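Local coordinates for protein 7,8-dihydro-6-hydroxymethylpterin pyrophosphokinase-dihydropteroate synthase (Plasmodium falciparum, PDB 6JWS) that probably catalyses two consecutive steps of folate biosynthesis, pyrophosphorylation of 6-hydroxymethyl-7,8-dihydropterin by ATP and condensation of the resulting diphosphate with 4-aminobenzoate to 7,8-dihydropteroate, at residues G393-N398 / V453-L458; D400-S403 / F408-P411. The protein carries 1 engineered substitution. One frame throughout, in Å; residues are numbered along the deposited sequence.

Contact 1. Residues G393-N398 / V453-L458; sequences GILNVN and VPVLQL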
ATOM      1  N   GLY B 393      -7.800 -17.752 -12.717  1.00 10.74           N
ATOM      2  CA  GLY B 393      -6.997 -18.965 -12.569  1.00 10.57           C
ATOM      3  C   GLY B 393      -6.613 -19.545 -13.932  1.00 10.82           C
ATOM      4  O   GLY B 393      -7.413 -19.520 -14.868  1.00  9.97           O
ATOM      5  N   ILE B 394      -5.367 -20.014 -14.042  1.00 11.55           N
ATOM      6  CA  ILE B 394      -4.783 -20.374 -15.329  1.00 12.86           C
ATOM      7  C   ILE B 394      -4.928 -21.882 -15.540  1.00 14.32           C
ATOM      8  O   ILE B 394      -4.522 -22.668 -14.692  1.00 13.47           O
ATOM      9  CB  ILE B 394      -3.291 -19.977 -15.398  1.00 11.95           C
ATOM     10  CG1 ILE B 394      -3.060 -18.469 -15.351  1.00 11.52           C
ATOM     11  CG2 ILE B 394      -2.613 -20.595 -16.619  1.00 12.62           C
ATOM     12  CD1 ILE B 394      -1.630 -18.094 -14.997  1.00 10.68           C
ATOM     13  N   LEU B 395      -5.493 -22.280 -16.684  1.00 16.44           N
ATOM     14  CA  LEU B 395      -5.446 -23.672 -17.104  1.00 17.75           C
ATOM     15  C   LEU B 395      -4.802 -23.758 -18.485  1.00 17.51           C
ATOM     16  O   LEU B 395      -5.446 -23.496 -19.485  1.00 16.15           O
ATOM     17  CB  LEU B 395      -6.851 -24.283 -17.131  1.00 19.03           C
ATOM     18  CG  LEU B 395      -6.860 -25.755 -17.548  1.00 22.82           C
ATOM     19  CD1 LEU B 395      -6.293 -26.632 -16.443  1.00 26.00           C
ATOM     20  CD2 LEU B 395      -8.265 -26.215 -17.902  1.00 24.74           C
ATOM     21  N   ASN B 396      -3.523 -24.110 -18.516  1.00 19.23           N
ATOM     22  CA  ASN B 396      -2.809 -24.333 -19.758  1.00 22.58           C
ATOM     23  C   ASN B 396      -2.797 -25.838 -20.022  1.00 21.87           C
ATOM     24  O   ASN B 396      -2.134 -26.586 -19.309  1.00 18.68           O
ATOM     25  CB  ASN B 396      -1.383 -23.783 -19.687  1.00 27.57           C
ATOM     26  CG  ASN B 396      -0.547 -24.118 -20.908  1.00 33.20           C
ATOM     27  OD1 ASN B 396      -1.066 -24.301 -22.003  1.00 36.44           O
ATOM     28  ND2 ASN B 396       0.764 -24.160 -20.741  1.00 41.83           N
ATOM     29  N   VAL B 397      -3.550 -26.265 -21.041  1.00 21.82           N
ATOM     30  CA  VAL B 397      -3.764 -27.684 -21.267  1.00 23.61           C
ATOM     31  C   VAL B 397      -2.452 -28.360 -21.685  1.00 25.09           C
ATOM     32  O   VAL B 397      -2.103 -29.409 -21.140  1.00 22.69           O
ATOM     33  CB  VAL B 397      -4.944 -27.953 -22.216  1.00 22.25           C
ATOM     34  CG1 VAL B 397      -5.101 -29.451 -22.503  1.00 21.49           C
ATOM     35  CG2 VAL B 397      -6.228 -27.369 -21.635  1.00 19.36           C
ATOM     36  N   ASN B 398      -1.701 -27.710 -22.581  1.00 27.21           N
ATOM     37  CA  ASN B 398      -0.362 -28.149 -22.939  1.00 32.90           C
ATOM     38  C   ASN B 398       0.451 -28.478 -21.689  1.00 34.94           C
ATOM     39  O   ASN B 398       0.969 -29.590 -21.566  1.00 34.25           O
ATOM     40  CB  ASN B 398       0.403 -27.087 -23.727  1.00 41.13           C
ATOM     41  CG  ASN B 398       0.555 -27.426 -25.192  1.00 51.00           C
ATOM     42  OD1 ASN B 398      -0.061 -26.786 -26.044  1.00 61.46           O
ATOM     43  ND2 ASN B 398       1.376 -28.422 -25.495  1.00 51.16           N
ATOM     44  N   VAL B 453     -11.217 -27.498 -26.792  1.00 20.89           N
ATOM     45  CA  VAL B 453     -12.663 -27.663 -26.898  1.00 21.85           C
ATOM     46  C   VAL B 453     -13.143 -28.865 -26.073  1.00 22.68           C
ATOM     47  O   VAL B 453     -14.073 -28.704 -25.280  1.00 24.06           O
ATOM     48  CB  VAL B 453     -13.201 -27.628 -28.348  1.00 23.64           C
ATOM     49  CG1 VAL B 453     -14.679 -27.998 -28.402  1.00 22.49           C
ATOM     50  CG2 VAL B 453     -12.994 -26.255 -28.992  1.00 22.22           C
ATOM     51  N   PRO B 454     -12.538 -30.084 -26.162  1.00 21.87           N
ATOM     52  CA  PRO B 454     -13.016 -31.223 -25.365  1.00 23.17           C
ATOM     53  C   PRO B 454     -13.070 -30.891 -23.872  1.00 23.99           C
ATOM     54  O   PRO B 454     -14.057 -31.205 -23.189  1.00 25.03           O
ATOM     55  CB  PRO B 454     -12.027 -32.375 -25.679  1.00 21.95           C
ATOM     56  CG  PRO B 454     -11.435 -31.995 -27.036  1.00 22.00           C
ATOM     57  CD  PRO B 454     -11.416 -30.470 -27.041  1.00 21.89           C
ATOM     58  N   VAL B 455     -12.014 -30.231 -23.374  1.00 22.30           N
ATOM     59  CA  VAL B 455     -11.960 -29.827 -21.975  1.00 20.39           C
ATOM     60  C   VAL B 455     -13.159 -28.945 -21.644  1.00 21.12           C
ATOM     61  O   VAL B 455     -13.851 -29.187 -20.649  1.00 21.01           O
ATOM     62  CB  VAL B 455     -10.645 -29.110 -21.629  1.00 19.26           C
ATOM     63  CG1 VAL B 455     -10.751 -28.414 -20.281  1.00 19.41           C
ATOM     64  CG2 VAL B 455      -9.476 -30.090 -21.632  1.00 18.52           C
ATOM     65  N   LEU B 456     -13.419 -27.948 -22.500  1.00 20.68           N
ATOM     66  CA  LEU B 456     -14.479 -26.996 -22.205  1.00 21.40           C
ATOM     67  C   LEU B 456     -15.837 -27.682 -22.257  1.00 22.69           C
ATOM     68  O   LEU B 456     -16.730 -27.286 -21.499  1.00 22.34           O
ATOM     69  CB  LEU B 456     -14.429 -25.811 -23.174  1.00 20.62           C
ATOM     70  CG  LEU B 456     -13.358 -24.763 -22.868  1.00 20.25           C
ATOM     71  CD1 LEU B 456     -13.274 -23.729 -23.978  1.00 18.53           C
ATOM     72  CD2 LEU B 456     -13.611 -24.102 -21.521  1.00 19.68           C
ATOM     73  N   GLN B 457     -15.979 -28.652 -23.183  1.00 21.92           N
ATOM     74  CA  GLN B 457     -17.189 -29.448 -23.349  1.00 23.96           C
ATOM     75  C   GLN B 457     -17.454 -30.291 -22.097  1.00 22.75           C
ATOM     76  O   GLN B 457     -18.568 -30.307 -21.592  1.00 24.19           O
ATOM     77  CB  GLN B 457     -17.091 -30.325 -24.604  1.00 27.10           C
ATOM     78  CG  GLN B 457     -17.621 -29.653 -25.863  1.00 30.27           C
ATOM     79  CD  GLN B 457     -17.152 -30.285 -27.151  1.00 36.45           C
ATOM     80  OE1 GLN B 457     -16.230 -31.106 -27.187  1.00 40.92           O
ATOM     81  NE2 GLN B 457     -17.772 -29.870 -28.245  1.00 38.26           N
ATOM     82  N   LEU B 458     -16.429 -30.981 -21.592  1.00 21.40           N
ATOM     83  CA  LEU B 458     -16.544 -31.777 -20.379  1.00 23.15           C
ATOM     84  C   LEU B 458     -16.868 -30.878 -19.180  1.00 25.55           C
ATOM     85  O   LEU B 458     -17.701 -31.233 -18.343  1.00 25.60           O
ATOM     86  CB  LEU B 458     -15.242 -32.570 -20.189  1.00 23.23           C
ATOM     87  CG  LEU B 458     -15.194 -33.530 -18.994  1.00 25.99           C
ATOM     88  CD1 LEU B 458     -16.346 -34.523 -19.030  1.00 26.95           C
ATOM     89  CD2 LEU B 458     -13.873 -34.284 -18.935  1.00 24.87           C
TER
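Leu-395 and Val-397 lean against Val-455 where strand 390-396 of the dihydropteroate synthase TIM barrel runs straight into helix 397-402, and helix 448-464 lies outside the sheet. This is barrel-to-helix packing through three buried aliphatic side chains, all three pointing at the opposite segment. Leu-395 sends one methyl across: with CG anti to the backbone N (chi1 -179°), its CD2 extends to the helix and meets CG1 of Val-455 at 4.1 Å. The leucine comes in at a slant, and CD2 is the branch that touches.

Val-455 divides its fork between two partners. While CG1 is given to Leu-395, CG2, beside the backbone N of its own residue, is left for Val-397. The interface is small, 94 Å² summed over both sides, and purely apolar. The backbones stay well apart, with 8.5 Å between CA of Val-397 and CA of Val-455, and the side chains alone span the gap. Ile-431 on the adjacent strand 428-432 touches all three residues, and Ala-414 and Met-418 of helix 411-424 add to the same core. Asn-396, the N-cap of helix 397-402, sits between Leu-395, the last strand residue to touch, and Val-397, the first residue of the helix; just past it, the CG2 methyl of Val-397 comes to 4.2 Å from CG2 of Val-455.

Contact 2. Residues D400-S403 / F408-P411; sequences DSFS and FVEP
The loop after helix 397-402, which itself follows strand 390-396 of the pterin-binding barrel, folds back here on that helix, just before helix 411-424 begins. Ser-401 is the buried centre. Its OG, anti to the carbonyl carbon (chi1 -79°), lies 3.3 Å from CA of Val-409 and takes a weak hydrogen bond from Glu-410 N, at 3.4 Å and bent to 141°. CB of the same serine faces Phe-408 O. Val-409 splits its fork: CG1 lies near Ser-401 OG, and CG2 reaches the ring of Phe-402, 4.0 Å from CZ, the two side chains meeting at a slant. That ring also carries Ser-401 CB over the centre of one face, 3.8 Å above its plane, and its CE1 approaches the carbonyl carbon of Phe-408. A water ties the two segments at the far end, donating to Asp-400 OD2 at 3.3 Å and to Glu-410 O at 3.1 Å.

Glu-410 is the N-cap of helix 411-424. The carboxylates of Asp-400 and Glu-410 are not in contact; Arg-413, in the first turn of that helix, makes long, weak ion pairs with both. Leu-451 of helix 448-464 touches Phe-402 and Val-409, and Leu-458 of that helix packs on Pro-411.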
ATOM      1  N   ASP B 400      -0.466 -28.774 -18.514  1.00 33.08           N
ATOM      2  CA  ASP B 400      -1.154 -29.674 -17.608  1.00 34.96           C
ATOM      3  C   ASP B 400      -0.979 -31.135 -18.040  1.00 35.57           C
ATOM      4  O   ASP B 400      -1.018 -32.025 -17.192  1.00 37.79           O
ATOM      5  CB  ASP B 400      -2.638 -29.306 -17.547  1.00 37.52           C
ATOM      6  CG  ASP B 400      -3.214 -29.220 -16.146  1.00 48.86           C
ATOM      7  OD1 ASP B 400      -2.787 -28.300 -15.387  1.00 52.97           O
ATOM      8  OD2 ASP B 400      -4.102 -30.061 -15.826  1.00 50.27           O
ATOM      9  N   SER B 401      -0.806 -31.364 -19.352  1.00 33.38           N
ATOM     10  CA  SER B 401      -0.827 -32.685 -19.968  1.00 38.15           C
ATOM     11  C   SER B 401       0.589 -33.208 -20.217  1.00 40.40           C
ATOM     12  O   SER B 401       0.863 -34.372 -19.954  1.00 42.79           O
ATOM     13  CB  SER B 401      -1.641 -32.686 -21.263  1.00 36.01           C
ATOM     14  OG  SER B 401      -3.038 -32.745 -20.996  1.00 36.91           O
ATOM     15  N   PHE B 402       1.484 -32.343 -20.719  1.00 43.78           N
ATOM     16  CA  PHE B 402       2.741 -32.787 -21.308  1.00 46.58           C
ATOM     17  C   PHE B 402       3.957 -32.378 -20.471  1.00 53.21           C
ATOM     18  O   PHE B 402       5.089 -32.670 -20.856  1.00 51.98           O
ATOM     19  CB  PHE B 402       2.864 -32.313 -22.760  1.00 41.97           C
ATOM     20  CG  PHE B 402       1.656 -32.593 -23.619  1.00 43.72           C
ATOM     21  CD1 PHE B 402       1.090 -33.862 -23.666  1.00 45.27           C
ATOM     22  CD2 PHE B 402       1.093 -31.595 -24.399  1.00 45.09           C
ATOM     23  CE1 PHE B 402      -0.022 -34.117 -24.456  1.00 42.58           C
ATOM     24  CE2 PHE B 402      -0.017 -31.850 -25.194  1.00 44.96           C
ATOM     25  CZ  PHE B 402      -0.576 -33.112 -25.216  1.00 44.11           C
ATOM     26  N   SER B 403       3.722 -31.720 -19.326  1.00 57.51           N
ATOM     27  CA  SER B 403       4.790 -31.426 -18.380  1.00 58.13           C
ATOM     28  C   SER B 403       5.211 -32.694 -17.639  1.00 56.42           C
ATOM     29  O   SER B 403       6.360 -32.807 -17.228  1.00 53.96           O
ATOM     30  CB  SER B 403       4.411 -30.330 -17.424  1.00 55.29           C
ATOM     31  OG  SER B 403       5.188 -29.179 -17.709  1.00 61.07           O
ATOM     32  N   PHE B 408      -0.411 -37.950 -23.721  1.00 30.73           N
ATOM     33  CA  PHE B 408      -1.854 -37.850 -23.871  1.00 32.80           C
ATOM     34  C   PHE B 408      -2.421 -36.665 -23.094  1.00 34.35           C
ATOM     35  O   PHE B 408      -1.982 -36.355 -21.979  1.00 31.91           O
ATOM     36  CB  PHE B 408      -2.545 -39.155 -23.471  1.00 34.47           C
ATOM     37  CG  PHE B 408      -2.083 -40.364 -24.249  1.00 35.63           C
ATOM     38  CD1 PHE B 408      -2.250 -40.432 -25.626  1.00 34.99           C
ATOM     39  CD2 PHE B 408      -1.470 -41.431 -23.604  1.00 33.92           C
ATOM     40  CE1 PHE B 408      -1.832 -41.551 -26.337  1.00 35.38           C
ATOM     41  CE2 PHE B 408      -1.039 -42.540 -24.317  1.00 34.00           C
ATOM     42  CZ  PHE B 408      -1.225 -42.600 -25.682  1.00 33.97           C
ATOM     43  N   VAL B 409      -3.412 -36.016 -23.713  1.00 32.03           N
ATOM     44  CA  VAL B 409      -4.264 -35.069 -23.016  1.00 30.98           C
ATOM     45  C   VAL B 409      -5.055 -35.840 -21.969  1.00 32.94           C
ATOM     46  O   VAL B 409      -5.363 -37.012 -22.170  1.00 36.23           O
ATOM     47  CB  VAL B 409      -5.221 -34.369 -23.991  1.00 29.66           C
ATOM     48  CG1 VAL B 409      -5.924 -33.190 -23.332  1.00 29.27           C
ATOM     49  CG2 VAL B 409      -4.510 -33.946 -25.269  1.00 29.58           C
ATOM     50  N   GLU B 410      -5.401 -35.164 -20.868  1.00 34.85           N
ATOM     51  CA  GLU B 410      -6.193 -35.766 -19.809  1.00 34.35           C
ATOM     52  C   GLU B 410      -7.365 -34.854 -19.455  1.00 31.90           C
ATOM     53  O   GLU B 410      -7.336 -34.182 -18.428  1.00 30.29           O
ATOM     54  CB  GLU B 410      -5.312 -35.992 -18.575  1.00 39.57           C
ATOM     55  CG  GLU B 410      -4.324 -37.134 -18.726  1.00 45.22           C
ATOM     56  CD  GLU B 410      -3.254 -37.142 -17.648  1.00 53.88           C
ATOM     57  OE1 GLU B 410      -3.325 -38.027 -16.762  1.00 54.35           O
ATOM     58  OE2 GLU B 410      -2.352 -36.261 -17.696  1.00 58.82           O
ATOM     59  N   PRO B 411      -8.470 -34.851 -20.233  1.00 30.58           N
ATOM     60  CA  PRO B 411      -9.524 -33.857 -20.048  1.00 30.93           C
ATOM     61  C   PRO B 411     -10.130 -33.882 -18.645  1.00 31.15           C
ATOM     62  O   PRO B 411     -10.461 -32.831 -18.100  1.00 29.97           O
ATOM     63  CB  PRO B 411     -10.573 -34.209 -21.114  1.00 30.43           C
ATOM     64  CG  PRO B 411      -9.827 -35.074 -22.098  1.00 32.67           C
ATOM     65  CD  PRO B 411      -8.799 -35.833 -21.279  1.00 31.63           C
TER
HETATM   66  O   HOH W   1      -5.050 -32.167 -18.126  1.00 43.05           O

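In the fold
From the N terminus, the chain passes the kinase domain and enters the barrel on strand 390-396. Helix 397-402 follows, then a short turn, and contact 2 closes that small loop, with only four residues between its segments. Helix 411-424, strand 428-432 and the connection beyond come next before helix 448-464 makes contact 1, closing a much larger loop, 54 residues between its segments, that contains the smaller one. Their centres lie about 10 Å apart and they share helix 397-402. They also touch directly: Val-397 CG1 meets Val-409 CG1, and Val-455 CG2 packs on CA of Pro-411. Together they join strand 390-396, helix 397-402 and the loop after it to helix 448-464, at the start of helix 411-424.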